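Local atomic coordinates of aldo-keto reductase AKR2E4 (Bombyx mori, PDB entry 3WCZ), a protein that reduces carbonyl substrates with NADPH, showing high 3-dehydroecdysone reductase activity that may help regulate molting in the silkworm. Residues L21-G26 with A56-E61; D35-A40 with E62-G67. One frame throughout, in Å; residues are numbered along the deposited sequence.

Interaction 1 (L21-G26 with A56-E61); sequences LGTGRG and AVYQDE. With NAP (NADP nicotinamide-adenine-dinucleotide phosphate), chain B; CIT (citric acid), chain G.
Gly24 lays its CA over one face of the Tyr58 ring, 3.7 Å from the ring centroid and 15° off the normal, a CH-pi contact displaced toward the CD2 and CE2 rim. Glycine suits this position: a CB would press on Tyr58 CZ and collide with O4 of the bound citrate. The tight part continues at Thr23, whose O lies 2.6 Å from Asp60 OD2; two oxygens this close suggest that the acid probably carries a proton. With chi1 at 68°, Thr23 OG1 lies between the backbone N and the carbonyl carbon, from where it hydrogen-bonds the O of Asp53. On the looser, partly exposed side, Arg25 passes Asp60 with its methylenes, CD coming 3.5 Å from OD2. Its guanidinium does not aim an N-H there: NE is 4.6 Å from Asp60 OD2, and NH1 makes a salt bridge with Glu36. The backbone of 24-25 binds the ligands, Gly24 N bonding to O3D of NADP at 2.8 Å and Arg25 N to citrate O2 at 2.7 Å. Tyr58 OH donates to citrate O3 at 2.6 Å and bonds Lys87 NZ. Tyr58 is probably the proton donor, as in its relatives, and the citrate, probably from the crystallisation liquor, places O3 over the face of the nicotinamide ring. Both segments thus supply part of the cofactor and active site at the C-terminal end of the aldo-keto reductase (beta/alpha)8 barrel.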
ATOM      1  N   LEU A  21       6.913  -2.295   3.274  1.00  6.91           N
ATOM      2  CA  LEU A  21       7.328  -1.035   3.887  1.00  7.55           C
ATOM      3  C   LEU A  21       6.669   0.148   3.198  1.00  7.82           C
ATOM      4  O   LEU A  21       6.806   0.306   1.985  1.00  7.46           O
ATOM      5  CB  LEU A  21       8.838  -0.866   3.826  1.00  8.48           C
ATOM      6  CG  LEU A  21       9.345   0.451   4.443  1.00  8.31           C
ATOM      7  CD1 LEU A  21       9.236   0.433   5.977  1.00 10.88           C
ATOM      8  CD2 LEU A  21      10.754   0.767   4.035  1.00  9.87           C
ATOM      9  N   GLY A  22       5.962   0.974   3.950  1.00  7.05           N
ATOM     10  CA  GLY A  22       5.445   2.206   3.397  1.00  7.53           C
ATOM     11  C   GLY A  22       6.478   3.306   3.317  1.00  7.86           C
ATOM     12  O   GLY A  22       7.283   3.484   4.238  1.00  8.49           O
ATOM     13  N   THR A  23       6.464   4.034   2.206  1.00  7.94           N
ATOM     14  CA  THR A  23       7.384   5.156   2.002  1.00  9.22           C
ATOM     15  C   THR A  23       6.662   6.445   1.684  1.00  8.53           C
ATOM     16  O   THR A  23       7.292   7.414   1.234  1.00 10.45           O
ATOM     17  CB  THR A  23       8.443   4.847   0.927  1.00  8.79           C
ATOM     18  OG1 THR A  23       7.841   4.742  -0.375  1.00  8.04           O
ATOM     19  CG2 THR A  23       9.214   3.554   1.246  1.00  9.54           C
ATOM     20  N   GLY A  24       5.369   6.507   1.942  1.00  9.27           N
ATOM     21  CA  GLY A  24       4.677   7.783   1.884  1.00  8.80           C
ATOM     22  C   GLY A  24       5.129   8.645   3.045  1.00 10.10           C
ATOM     23  O   GLY A  24       5.572   8.143   4.106  1.00 10.64           O
ATOM     24  N   ARG A  25       5.006   9.960   2.872  1.00 13.18           N
ATOM     25  CA  ARG A  25       5.563  10.915   3.813  1.00 14.47           C
ATOM     26  C   ARG A  25       4.506  11.674   4.601  1.00 15.60           C
ATOM     27  O   ARG A  25       4.835  12.668   5.266  1.00 15.32           O
ATOM     28  CB  ARG A  25       6.406  11.939   3.061  1.00 15.71           C
ATOM     29  CG  ARG A  25       7.440  11.328   2.143  1.00 22.10           C
ATOM     30  CD  ARG A  25       8.442  10.588   2.948  1.00 22.24           C
ATOM     31  NE  ARG A  25       9.321  11.494   3.692  1.00 26.93           N
ATOM     32  CZ  ARG A  25       9.851  11.223   4.886  1.00 25.95           C
ATOM     33  NH1 ARG A  25       9.579  10.059   5.531  1.00 20.80           N
ATOM     34  NH2 ARG A  25      10.645  12.142   5.448  1.00 20.00           N
ATOM     35  N   GLY A  26       3.256  11.227   4.556  1.00 15.45           N
ATOM     36  CA  GLY A  26       2.193  11.905   5.281  1.00 14.93           C
ATOM     37  C   GLY A  26       2.451  12.065   6.776  1.00 14.81           C
ATOM     38  O   GLY A  26       2.009  13.038   7.387  1.00 16.05           O
ATOM     39  N   ALA A  56       5.124   7.672  -7.449  1.00  8.91           N
ATOM     40  CA  ALA A  56       5.675   8.864  -8.088  1.00  8.48           C
ATOM     41  C   ALA A  56       5.378  10.122  -7.262  1.00  8.60           C
ATOM     42  O   ALA A  56       6.257  10.983  -7.049  1.00 10.82           O
ATOM     43  CB  ALA A  56       5.121   8.998  -9.507  1.00 10.56           C
ATOM     44  N   VAL A  57       4.147  10.231  -6.774  1.00  8.75           N
ATOM     45  CA  VAL A  57       3.719  11.456  -6.099  1.00  9.75           C
ATOM     46  C   VAL A  57       4.442  11.676  -4.758  1.00 11.50           C
ATOM     47  O   VAL A  57       4.446  12.797  -4.226  1.00 10.84           O
ATOM     48  CB  VAL A  57       2.178  11.478  -5.941  1.00  9.82           C
ATOM     49  CG1 VAL A  57       1.742  10.615  -4.762  1.00 10.68           C
ATOM     50  CG2 VAL A  57       1.674  12.904  -5.807  1.00 11.77           C
ATOM     51  N   TYR A  58       5.041  10.629  -4.178  1.00  9.70           N
ATOM     52  CA  TYR A  58       5.759  10.801  -2.928  1.00  9.33           C
ATOM     53  C   TYR A  58       7.072  11.547  -3.093  1.00 10.32           C
ATOM     54  O   TYR A  58       7.650  11.996  -2.112  1.00 10.86           O
ATOM     55  CB  TYR A  58       6.044   9.457  -2.232  1.00  9.70           C
ATOM     56  CG  TYR A  58       4.849   8.585  -1.978  1.00  7.69           C
ATOM     57  CD1 TYR A  58       3.583   9.099  -1.960  1.00  9.27           C
ATOM     58  CD2 TYR A  58       5.013   7.230  -1.668  1.00  7.41           C
ATOM     59  CE1 TYR A  58       2.484   8.280  -1.724  1.00  9.20           C
ATOM     60  CE2 TYR A  58       3.937   6.406  -1.435  1.00  8.60           C
ATOM     61  CZ  TYR A  58       2.670   6.922  -1.468  1.00  8.20           C
ATOM     62  OH  TYR A  58       1.588   6.089  -1.253  1.00  8.33           O
ATOM     63  N   GLN A  59       7.538  11.640  -4.323  1.00  9.71           N
ATOM     64  CA  GLN A  59       8.772  12.338  -4.670  1.00 11.40           C
ATOM     65  C   GLN A  59       9.964  11.759  -3.929  1.00 12.65           C
ATOM     66  O   GLN A  59      10.952  12.449  -3.657  1.00 15.49           O
ATOM     67  CB  GLN A  59       8.672  13.856  -4.410  1.00 12.87           C
ATOM     68  CG  GLN A  59       7.534  14.544  -5.142  1.00 17.17           C
ATOM     69  CD  GLN A  59       7.563  14.366  -6.657  1.00 19.07           C
ATOM     70  OE1 GLN A  59       6.502  14.330  -7.285  1.00 43.47           O
ATOM     71  NE2 GLN A  59       8.755  14.272  -7.261  1.00 21.52           N
ATOM     72  N   ASP A  60       9.896  10.472  -3.614  1.00 10.26           N
ATOM     73  CA  ASP A  60      11.002   9.796  -2.916  1.00 10.86           C
ATOM     74  C   ASP A  60      11.417   8.500  -3.579  1.00 10.31           C
ATOM     75  O   ASP A  60      12.111   7.699  -2.967  1.00 10.24           O
ATOM     76  CB  ASP A  60      10.749   9.606  -1.397  1.00  9.72           C
ATOM     77  CG  ASP A  60       9.587   8.687  -1.069  1.00 10.14           C
ATOM     78  OD1 ASP A  60       9.025   7.998  -1.947  1.00 10.60           O
ATOM     79  OD2 ASP A  60       9.278   8.629   0.157  1.00 10.10           O
ATOM     80  N   GLU A  61      11.038   8.287  -4.836  1.00  9.10           N
ATOM     81  CA  GLU A  61      11.516   7.112  -5.555  1.00  9.84           C
ATOM     82  C   GLU A  61      13.034   7.078  -5.630  1.00  9.10           C
ATOM     83  O   GLU A  61      13.647   5.998  -5.621  1.00  9.48           O
ATOM     84  CB  GLU A  61      10.883   7.002  -6.955  1.00  8.70           C
ATOM     85  CG  GLU A  61       9.421   6.538  -6.930  1.00  9.30           C
ATOM     86  CD  GLU A  61       8.699   6.775  -8.231  1.00 10.40           C
ATOM     87  OE1 GLU A  61       8.946   7.830  -8.850  1.00 11.01           O
ATOM     88  OE2 GLU A  61       7.883   5.913  -8.611  1.00  9.23           O
TER
HETATM   89  PA  NAP B 401       0.994   4.265   8.827  1.00  7.92           P
HETATM   90  O1A NAP B 401       1.897   3.164   8.452  1.00  9.16           O
HETATM   91  O2A NAP B 401      -0.446   4.119   8.918  1.00  8.11           O
HETATM   92  O5B NAP B 401       1.467   5.039  10.097  1.00  8.86           O
HETATM   93  C5B NAP B 401       2.787   5.470  10.236  1.00  9.54           C
HETATM   94  C4B NAP B 401       3.091   6.114  11.580  1.00  8.79           C
HETATM   95  O4B NAP B 401       3.091   5.103  12.606  1.00 10.31           O
HETATM   96  C3B NAP B 401       4.374   6.846  11.686  1.00 10.82           C
HETATM   97  O3B NAP B 401       4.140   7.978  12.488  1.00 11.36           O
HETATM   98  C2B NAP B 401       5.249   5.882  12.332  1.00  9.96           C
HETATM   99  O2B NAP B 401       6.336   6.457  13.029  1.00 10.80           O
HETATM  100  C1B NAP B 401       4.329   5.150  13.273  1.00 11.14           C
HETATM  101  N9A NAP B 401       4.668   3.778  13.586  1.00 10.79           N
HETATM  102  C8A NAP B 401       5.126   2.861  12.708  1.00  9.16           C
HETATM  103  N7A NAP B 401       5.229   1.672  13.265  1.00 10.16           N
HETATM  104  C5A NAP B 401       4.833   1.797  14.571  1.00 11.09           C
HETATM  105  C6A NAP B 401       4.730   0.898  15.637  1.00 11.83           C
HETATM  106  N6A NAP B 401       5.086  -0.452  15.564  1.00 13.84           N
HETATM  107  N1A NAP B 401       4.287   1.398  16.804  1.00 15.35           N
HETATM  108  C2A NAP B 401       3.946   2.681  16.923  1.00 13.05           C
HETATM  109  N3A NAP B 401       4.020   3.571  15.918  1.00 13.04           N
HETATM  110  C4A NAP B 401       4.455   3.118  14.733  1.00 11.35           C
HETATM  111  O3  NAP B 401       1.305   5.451   7.767  1.00  9.84           O
HETATM  112  PN  NAP B 401       0.840   5.933   6.322  1.00  8.29           P
HETATM  113  O1N NAP B 401       2.051   6.548   5.723  1.00  9.32           O
HETATM  114  O2N NAP B 401      -0.390   6.754   6.487  1.00  9.53           O
HETATM  115  O5D NAP B 401       0.415   4.635   5.510  1.00  7.70           O
HETATM  116  C5D NAP B 401       1.331   3.629   5.237  1.00  8.81           C
HETATM  117  C4D NAP B 401       1.778   3.517   3.773  1.00  7.95           C
HETATM  118  O4D NAP B 401       0.693   3.181   2.928  1.00  8.14           O
HETATM  119  C3D NAP B 401       2.303   4.784   3.177  1.00  6.71           C
HETATM  120  O3D NAP B 401       3.577   5.137   3.675  1.00  7.48           O
HETATM  121  C2D NAP B 401       2.242   4.487   1.763  1.00  8.19           C
HETATM  122  O2D NAP B 401       3.262   3.603   1.392  1.00  7.76           O
HETATM  123  C1D NAP B 401       0.884   3.826   1.664  1.00  8.41           C
HETATM  124  N1N NAP B 401      -0.288   4.666   1.388  1.00  8.48           N
HETATM  125  C2N NAP B 401      -0.882   4.620   0.182  1.00  7.55           C
HETATM  126  C3N NAP B 401      -1.988   5.393  -0.069  1.00  9.28           C
HETATM  127  C7N NAP B 401      -2.613   5.247  -1.404  1.00  9.39           C
HETATM  128  O7N NAP B 401      -2.458   4.224  -2.114  1.00 10.19           O
HETATM  129  N7N NAP B 401      -3.482   6.215  -1.763  1.00  5.79           N
HETATM  130  C4N NAP B 401      -2.479   6.299   0.890  1.00  9.17           C
HETATM  131  C5N NAP B 401      -1.866   6.331   2.150  1.00  9.24           C
HETATM  132  C6N NAP B 401      -0.775   5.494   2.350  1.00  9.66           C
HETATM  133  P2B NAP B 401       7.857   6.040  12.750  1.00 11.61           P
HETATM  134  O1X NAP B 401       8.655   6.983  13.672  1.00 13.70           O
HETATM  135  O2X NAP B 401       8.028   4.645  13.168  1.00 11.72           O
HETATM  136  O3X NAP B 401       8.127   6.284  11.286  1.00 12.36           O
HETATM  137  C1  CIT G 406       3.216  11.507   0.278  1.00 18.42           C
HETATM  138  O1  CIT G 406       2.868  12.252  -0.695  1.00 23.90           O
HETATM  139  O2  CIT G 406       4.404  11.496   0.680  1.00 16.05           O
HETATM  140  C2  CIT G 406       2.244  10.581   0.956  1.00 15.92           C
HETATM  141  C3  CIT G 406       0.768  10.786   0.616  1.00 20.34           C
HETATM  142  O7  CIT G 406       0.573  10.764  -0.825  1.00 20.58           O
HETATM  143  C4  CIT G 406      -0.145   9.691   1.171  1.00 19.97           C
HETATM  144  C5  CIT G 406       0.364   8.321   0.833  1.00 21.14           C
HETATM  145  O3  CIT G 406      -0.041   7.792  -0.233  1.00 21.94           O
HETATM  146  O4  CIT G 406       1.182   7.750   1.614  1.00 16.43           O
HETATM  147  C6  CIT G 406       0.311  12.105   1.211  1.00 22.66           C
HETATM  148  O5  CIT G 406      -0.378  12.896   0.516  1.00 29.65           O
HETATM  149  O6  CIT G 406       0.629  12.383   2.406  1.00 24.52           O

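Interaction 2 (D35-A40 with E62-G67)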
ATOM      1  N   ASP A  35      16.093  11.759   3.292  1.00 12.91           N
ATOM      2  CA  ASP A  35      17.098  10.700   3.285  1.00 12.33           C
ATOM      3  C   ASP A  35      16.721   9.579   4.239  1.00 10.82           C
ATOM      4  O   ASP A  35      17.195   8.442   4.087  1.00 10.81           O
ATOM      5  CB  ASP A  35      18.477  11.267   3.646  1.00 12.30           C
ATOM      6  CG  ASP A  35      19.598  10.254   3.457  1.00 12.50           C
ATOM      7  OD1 ASP A  35      19.753   9.746   2.322  1.00 12.57           O
ATOM      8  OD2 ASP A  35      20.314   9.967   4.437  1.00 15.16           O
ATOM      9  N   GLU A  36      15.883   9.868   5.233  1.00 11.61           N
ATOM     10  CA  GLU A  36      15.459   8.797   6.136  1.00 10.84           C
ATOM     11  C   GLU A  36      14.704   7.687   5.404  1.00 11.10           C
ATOM     12  O   GLU A  36      14.634   6.572   5.903  1.00 10.71           O
ATOM     13  CB  GLU A  36      14.582   9.336   7.264  1.00 14.72           C
ATOM     14  CG  GLU A  36      13.191   9.791   6.791  1.00 18.67           C
ATOM     15  CD  GLU A  36      12.248  10.117   7.942  1.00 21.95           C
ATOM     16  OE1 GLU A  36      12.664   9.962   9.121  1.00 27.94           O
ATOM     17  OE2 GLU A  36      11.097  10.537   7.659  1.00 20.63           O
ATOM     18  N   VAL A  37      14.151   7.973   4.240  1.00 10.94           N
ATOM     19  CA  VAL A  37      13.474   6.948   3.460  1.00 11.44           C
ATOM     20  C   VAL A  37      14.494   5.974   2.888  1.00 10.29           C
ATOM     21  O   VAL A  37      14.257   4.775   2.878  1.00  9.77           O
ATOM     22  CB  VAL A  37      12.629   7.596   2.337  1.00 10.92           C
ATOM     23  CG1 VAL A  37      12.075   6.537   1.402  1.00 10.32           C
ATOM     24  CG2 VAL A  37      11.495   8.444   2.934  1.00 12.16           C
ATOM     25  N   ARG A  38      15.628   6.459   2.389  1.00  9.24           N
ATOM     26  CA  ARG A  38      16.691   5.591   1.921  1.00 10.33           C
ATOM     27  C   ARG A  38      17.132   4.679   3.052  1.00 10.18           C
ATOM     28  O   ARG A  38      17.213   3.451   2.900  1.00  9.83           O
ATOM     29  CB  ARG A  38      17.887   6.413   1.410  1.00  9.61           C
ATOM     30  CG  ARG A  38      19.116   5.578   1.111  1.00 10.01           C
ATOM     31  CD  ARG A  38      20.413   6.429   1.013  1.00 10.63           C
ATOM     32  NE  ARG A  38      20.651   7.104   2.287  1.00 11.83           N
ATOM     33  CZ  ARG A  38      21.061   6.484   3.378  1.00 12.41           C
ATOM     34  NH1 ARG A  38      21.386   5.203   3.354  1.00 14.36           N
ATOM     35  NH2 ARG A  38      21.158   7.159   4.508  1.00 14.18           N
ATOM     36  N   GLN A  39      17.367   5.261   4.225  1.00  9.98           N
ATOM     37  CA  GLN A  39      17.802   4.472   5.368  1.00 10.78           C
ATOM     38  C   GLN A  39      16.738   3.462   5.794  1.00  8.02           C
ATOM     39  O   GLN A  39      17.067   2.324   6.139  1.00  9.45           O
ATOM     40  CB  GLN A  39      18.149   5.415   6.527  1.00 11.31           C
ATOM     41  CG  GLN A  39      18.775   4.708   7.733  1.00 13.35           C
ATOM     42  CD  GLN A  39      20.099   4.054   7.376  1.00 19.85           C
ATOM     43  OE1 GLN A  39      21.026   4.732   6.923  1.00 27.56           O
ATOM     44  NE2 GLN A  39      20.185   2.736   7.520  1.00 19.85           N
ATOM     45  N   ALA A  40      15.469   3.872   5.774  1.00  8.57           N
ATOM     46  CA  ALA A  40      14.378   2.975   6.166  1.00  8.73           C
ATOM     47  C   ALA A  40      14.281   1.778   5.224  1.00  8.11           C
ATOM     48  O   ALA A  40      14.074   0.655   5.658  1.00  8.83           O
ATOM     49  CB  ALA A  40      13.076   3.721   6.165  1.00  9.66           C
ATOM     50  N   GLU A  62      13.653   8.263  -5.708  1.00 10.20           N
ATOM     51  CA  GLU A  62      15.101   8.302  -5.754  1.00 10.98           C
ATOM     52  C   GLU A  62      15.701   7.706  -4.476  1.00 10.04           C
ATOM     53  O   GLU A  62      16.655   6.913  -4.540  1.00 10.16           O
ATOM     54  CB  GLU A  62      15.570   9.753  -5.951  1.00 15.41           C
ATOM     55  CG  GLU A  62      17.070   9.991  -5.796  1.00 21.38           C
ATOM     56  CD  GLU A  62      17.456  11.457  -6.024  1.00 29.12           C
ATOM     57  OE1 GLU A  62      16.563  12.278  -6.343  1.00 35.81           O
ATOM     58  OE2 GLU A  62      18.654  11.784  -5.905  1.00 24.64           O
ATOM     59  N   GLN A  63      15.147   8.068  -3.324  1.00 10.10           N
ATOM     60  CA  GLN A  63      15.620   7.556  -2.040  1.00  9.90           C
ATOM     61  C   GLN A  63      15.366   6.046  -1.932  1.00 10.51           C
ATOM     62  O   GLN A  63      16.212   5.292  -1.452  1.00  9.23           O
ATOM     63  CB  GLN A  63      14.933   8.260  -0.882  1.00  9.67           C
ATOM     64  CG  GLN A  63      15.462   9.649  -0.583  1.00 14.20           C
ATOM     65  CD  GLN A  63      15.243  10.630  -1.713  1.00 13.56           C
ATOM     66  OE1 GLN A  63      14.186  10.673  -2.332  1.00 13.18           O
ATOM     67  NE2 GLN A  63      16.270  11.430  -2.002  1.00 18.05           N
ATOM     68  N   VAL A  64      14.191   5.599  -2.366  1.00  8.56           N
ATOM     69  CA  VAL A  64      13.899   4.181  -2.395  1.00  8.83           C
ATOM     70  C   VAL A  64      14.921   3.449  -3.260  1.00 10.18           C
ATOM     71  O   VAL A  64      15.441   2.406  -2.873  1.00  9.48           O
ATOM     72  CB  VAL A  64      12.465   3.932  -2.878  1.00  8.84           C
ATOM     73  CG1 VAL A  64      12.233   2.459  -3.065  1.00  9.26           C
ATOM     74  CG2 VAL A  64      11.459   4.517  -1.912  1.00  8.75           C
ATOM     75  N   GLY A  65      15.219   4.013  -4.424  1.00  9.05           N
ATOM     76  CA  GLY A  65      16.214   3.434  -5.287  1.00 10.74           C
ATOM     77  C   GLY A  65      17.594   3.399  -4.686  1.00  9.46           C
ATOM     78  O   GLY A  65      18.329   2.444  -4.880  1.00  9.97           O
ATOM     79  N   GLN A  66      17.955   4.447  -3.957  1.00  9.38           N
ATOM     80  CA  GLN A  66      19.242   4.488  -3.248  1.00 10.18           C
ATOM     81  C   GLN A  66      19.325   3.362  -2.214  1.00  9.38           C
ATOM     82  O   GLN A  66      20.352   2.701  -2.117  1.00 11.18           O
ATOM     83  CB  GLN A  66      19.476   5.862  -2.583  1.00  9.90           C
ATOM     84  CG  GLN A  66      19.738   6.988  -3.567  1.00 12.41           C
ATOM     85  CD  GLN A  66      19.635   8.357  -2.889  1.00 11.85           C
ATOM     86  OE1 GLN A  66      19.042   8.521  -1.825  1.00 11.87           O
ATOM     87  NE2 GLN A  66      20.237   9.362  -3.522  1.00 13.97           N
ATOM     88  N   GLY A  67      18.265   3.171  -1.439  1.00  8.87           N
ATOM     89  CA  GLY A  67      18.230   2.140  -0.422  1.00  8.62           C
ATOM     90  C   GLY A  67      18.306   0.752  -1.007  1.00  9.09           C
ATOM     91  O   GLY A  67      19.051  -0.100  -0.518  1.00  9.97           O
TER
HETATM   92  O   HOH W   1      18.666  10.532  -0.005  1.00 13.95           O
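One water oxygen is gripped by three side chains, Asp35 from one helix and Gln63 and Gln66 from the other. The water donates to Asp35 OD1 and Gln66 OE1, each at 2.7 Å, and accepts from Gln63 NE2 at 3.2 Å. Within its own helix Arg38 grips Asp35 side-on, NE reaching OD1 at 2.8 Å and NH2 reaching OD2 at 2.9 Å, both oxygens near the guanidinium plane. Arginine suits the site because its methylenes pack while its end bonds. CG, anti to the backbone N (chi1 171°), lies 3.6 Å from Gly67 N, and CG and CD touch Gln66 CB; a bend at chi3 (61°) swings NE round to Asp35. An alanine here would probably leave Asp35 without its charged mate, strip Glu70 of a salt-bridge partner and open a gap beside Gln66 CB. On the buried side of the water, Arg38 CA makes a CH···O contact with Gln63 O, and Val37 CG1 meets Val64 CG2 at 3.9 Å. Gly67 allows the approach, since a CB would clash with Arg38 O. The axes of segments 35-40 and 62-67 approach to 7.4 Å and cross at -34°, as neighbouring, roughly parallel helices on the outside of the (beta/alpha)8 barrel. Apolar packing joins them on the buried side, the water on the partly exposed side and, further along helix 61-73, the salt bridge from Arg38 to Glu70.

How the interactions relate
From the N terminus the chain runs through strand 21-22 and its loop, then helix 35-46, strand 51-53, the loop 56-61 and helix 61-73. Interaction 1 closes a loop of 29 residues, bringing the start of the first beta-to-alpha connection against the last part of the second, beside the cofactor. Interaction 2 closes one of 21 residues, pairing the two helices that follow. The contacts cross rather than nest, because 35-40 falls between the segments of interaction 1, while 62-67 continues directly from 56-61. They also touch in space: Val37 CG2 packs 3.6 Å from Asp60 OD2. Two successive beta-alpha units are thereby tied at the C-terminal ends of the strands and again between the helices outside them.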